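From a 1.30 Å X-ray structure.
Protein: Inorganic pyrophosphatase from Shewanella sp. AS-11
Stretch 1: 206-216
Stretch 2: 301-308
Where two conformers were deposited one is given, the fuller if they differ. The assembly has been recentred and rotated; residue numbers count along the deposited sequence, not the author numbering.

Stretch 1, residues 206-216: FNMNGNLVGIG
Stretch 2 301-308: ALQDAFQK

A β-hairpin packs one side of its strands against the last turns of a helix, through a small apolar cluster around Met 208 and Phe 306 that is bordered near the turn by a direct hydrogen bond from Asn 209 and a bridging water, and beside the first strand by another water. Strand 206-208 and strand 211-216 are joined by a type I' turn from Met 208 to Asn 211, with Asn 209 at phi/psi 54/46 and Gly 210 at 78/9; the positive phi of the latter by itself favours glycine. Backbone hydrogen bonds fix the antiparallel pairing: Phe 206 N to Val 213 O is 2.8 Å, Val 213 N to Phe 206 O 2.9 Å, Met 208 N to Asn 211 O 2.8 Å and Asn 211 N to Met 208 O 3.0 Å. Helix 301-307 runs at 38° to the first strand, axes 8.9 Å apart at closest, and at 160° to the second, 11.1 Å away. In register, Met 208 CA lies 5.5 Å from Gln 303 CA, and Asn 209 CA 5.7 Å from Gln 307 CA.

Alternation along the strands sets the packing: CA-to-CB points toward the helix at Met 208, Asn 211, Val 213 and Ile 215, but away at Asn 207 and Leu 212. Met 208, extended beyond chi1 (m, t, t), brings SD to 3.8 Å from Phe 306 CD2 and 3.9 Å from Leu 302 CB. Its SD stands 4.7 Å from the centroid of the Phe 306 ring, 55° off the normal, an oblique sulfur-aromatic approach. Phe 306 (chi1 -81°, chi2 -80°) buries the largest area of any residue here; its CZ meets Val 213 CG2 (chi1 t) at 3.7 Å, and its CD1 lies 3.4 Å from Asn 211 ND2. Farther from the turn, Ile 215 CD1 (m, t) reaches Leu 302 CD1 (m, t) at 3.9 Å.

A direct hydrogen bond runs from Asn 209 ND2 to Phe 306 O, 2.9 Å at a nearly linear 170°, with Asn 209 at chi1 -162° and chi2 19°. That carbonyl also accepts from water 3 (2.7 Å from Phe 306 O), which in turn accepts a weak bond from Asn 211 ND2 at 3.1 Å. The same amide, with chi1 m, donates to Met 208 O at 3.0 Å, tying the side chain back to the turn. Gln 303 (t, t, chi3 -50°) is bridged to the strand by water 1, which donates to Asn 207 O at 2.9 Å and to Gln 303 OE1 at 2.7 Å.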

# COMPACT_ATOMS: atom_id res chain seq x y z
N PHE A 206 7.14 -10.43 -0.09
CA PHE A 206 6.26 -11.42 -0.72
C PHE A 206 6.92 -12.78 -0.60
O PHE A 206 8.10 -12.93 -0.93
CB PHE A 206 6.07 -11.10 -2.20
CG PHE A 206 5.37 -9.79 -2.43
CD1 PHE A 206 6.10 -8.61 -2.48
CD2 PHE A 206 4.00 -9.72 -2.50
CE1 PHE A 206 5.48 -7.39 -2.63
CE2 PHE A 206 3.37 -8.49 -2.68
CZ PHE A 206 4.11 -7.33 -2.72
N ASN A 207 6.12 -13.77 -0.24
CA ASN A 207 6.52 -15.19 -0.37
C ASN A 207 6.03 -15.68 -1.73
O ASN A 207 4.80 -15.82 -1.93
CB ASN A 207 5.90 -15.99 0.76
CG ASN A 207 6.27 -17.44 0.70
OD1 ASN A 207 6.89 -17.88 -0.24
ND2 ASN A 207 5.84 -18.17 1.70
N MET A 208 6.95 -15.86 -2.67
CA MET A 208 6.60 -16.32 -4.04
C MET A 208 7.13 -17.75 -4.21
O MET A 208 8.32 -17.92 -4.43
CB MET A 208 7.18 -15.36 -5.07
CG MET A 208 6.59 -13.96 -4.92
SD MET A 208 7.03 -12.92 -6.30
CE MET A 208 6.04 -11.47 -5.97
N ASN A 209 6.26 -18.72 -3.98
CA ASN A 209 6.61 -20.15 -4.08
C ASN A 209 7.83 -20.45 -3.20
O ASN A 209 8.72 -21.19 -3.63
CB ASN A 209 6.79 -20.53 -5.55
CG ASN A 209 6.73 -22.02 -5.75
OD1 ASN A 209 6.22 -22.73 -4.89
ND2 ASN A 209 7.27 -22.48 -6.86
N GLY A 210 7.84 -19.96 -1.97
CA GLY A 210 8.90 -20.19 -0.97
C GLY A 210 10.14 -19.36 -1.19
O GLY A 210 11.09 -19.56 -0.47
N ASN A 211 10.09 -18.39 -2.08
CA ASN A 211 11.19 -17.42 -2.31
C ASN A 211 10.78 -16.07 -1.73
O ASN A 211 9.68 -15.56 -2.09
CB ASN A 211 11.49 -17.31 -3.79
CG ASN A 211 11.88 -18.64 -4.38
OD1 ASN A 211 13.02 -19.03 -4.27
ND2 ASN A 211 10.92 -19.32 -4.98
N LEU A 212 11.62 -15.50 -0.88
CA LEU A 212 11.29 -14.23 -0.23
C LEU A 212 11.73 -13.11 -1.16
O LEU A 212 12.94 -12.98 -1.44
CB LEU A 212 11.91 -14.16 1.17
CG LEU A 212 11.51 -12.93 1.97
CD1 LEU A 212 10.01 -12.88 2.21
CD2 LEU A 212 12.24 -12.86 3.28
N VAL A 213 10.79 -12.32 -1.65
CA VAL A 213 11.04 -11.22 -2.59
C VAL A 213 10.60 -9.90 -1.94
O VAL A 213 9.43 -9.74 -1.59
CB VAL A 213 10.26 -11.47 -3.89
CG1 VAL A 213 10.39 -10.29 -4.83
CG2 VAL A 213 10.70 -12.77 -4.53
N GLY A 214 11.52 -8.98 -1.77
CA GLY A 214 11.20 -7.66 -1.27
C GLY A 214 11.04 -6.68 -2.41
O GLY A 214 11.87 -6.67 -3.32
N ILE A 215 9.99 -5.87 -2.37
CA ILE A 215 9.75 -4.87 -3.42
C ILE A 215 9.43 -3.53 -2.75
O ILE A 215 8.41 -3.43 -2.05
CB ILE A 215 8.60 -5.28 -4.35
CG1 ILE A 215 8.76 -6.71 -4.85
CG2 ILE A 215 8.48 -4.26 -5.47
CD1 ILE A 215 7.66 -7.20 -5.77
N GLY A 216 10.25 -2.53 -2.99
CA GLY A 216 9.97 -1.17 -2.60
C GLY A 216 9.48 -0.36 -3.77
O GLY A 216 9.66 -0.74 -4.93
N ALA A 301 3.21 -11.06 -12.67
CA ALA A 301 4.14 -11.73 -13.60
C ALA A 301 5.30 -12.33 -12.81
O ALA A 301 5.82 -13.35 -13.22
CB ALA A 301 4.64 -10.78 -14.66
N LEU A 302 5.73 -11.66 -11.75
CA LEU A 302 6.83 -12.22 -10.92
C LEU A 302 6.35 -13.49 -10.24
O LEU A 302 7.07 -14.50 -10.23
CB LEU A 302 7.30 -11.28 -9.82
CG LEU A 302 8.20 -10.14 -10.23
CD1 LEU A 302 8.34 -9.20 -9.05
CD2 LEU A 302 9.56 -10.63 -10.67
N GLN A 303 5.17 -13.44 -9.63
CA GLN A 303 4.66 -14.59 -8.86
C GLN A 303 4.50 -15.76 -9.83
O GLN A 303 4.89 -16.89 -9.51
CB GLN A 303 3.39 -14.23 -8.09
CG GLN A 303 2.93 -15.39 -7.24
CD GLN A 303 2.12 -14.91 -6.09
OE1 GLN A 303 2.57 -14.00 -5.38
NE2 GLN A 303 0.94 -15.54 -5.94
N ASP A 304 3.96 -15.50 -11.00
CA ASP A 304 3.75 -16.59 -11.97
C ASP A 304 5.11 -17.17 -12.39
O ASP A 304 5.18 -18.41 -12.55
CB ASP A 304 2.92 -16.10 -13.15
CG ASP A 304 1.46 -15.84 -12.86
OD1 ASP A 304 0.94 -16.31 -11.79
OD2 ASP A 304 0.87 -15.13 -13.68
N ALA A 305 6.15 -16.34 -12.52
CA ALA A 305 7.50 -16.79 -12.94
C ALA A 305 8.13 -17.69 -11.88
O ALA A 305 8.87 -18.60 -12.25
CB ALA A 305 8.46 -15.67 -13.24
N PHE A 306 7.90 -17.40 -10.62
CA PHE A 306 8.40 -18.25 -9.52
C PHE A 306 7.58 -19.54 -9.40
O PHE A 306 8.12 -20.48 -8.83
CB PHE A 306 8.35 -17.49 -8.20
CG PHE A 306 9.50 -16.55 -7.97
CD1 PHE A 306 10.72 -17.04 -7.51
CD2 PHE A 306 9.39 -15.19 -8.15
CE1 PHE A 306 11.77 -16.19 -7.26
CE2 PHE A 306 10.44 -14.34 -7.88
CZ PHE A 306 11.64 -14.84 -7.46
N GLN A 307 6.30 -19.55 -9.83
CA GLN A 307 5.39 -20.71 -9.63
C GLN A 307 5.74 -21.76 -10.68
O GLN A 307 5.51 -22.95 -10.42
CB GLN A 307 3.91 -20.30 -9.72
CG GLN A 307 2.99 -21.13 -8.83
CD GLN A 307 3.15 -20.83 -7.35
OE1 GLN A 307 3.05 -19.68 -6.91
NE2 GLN A 307 3.36 -21.87 -6.57
N LYS A 308 6.24 -21.31 -11.84
CA LYS A 308 6.60 -22.19 -12.99
C LYS A 308 7.99 -22.79 -12.75
O LYS A 308 8.81 -22.20 -12.03
CB LYS A 308 6.57 -21.40 -14.31
CG LYS A 308 5.51 -21.84 -15.31
CD LYS A 308 5.98 -21.76 -16.76
CE LYS A 308 5.00 -22.35 -17.75
NZ LYS A 308 5.02 -23.83 -17.75
O HOH W 1 3.38 -13.46 -2.86
O HOH W 2 3.22 -17.84 -4.19
O HOH W 3 10.52 -20.95 -7.61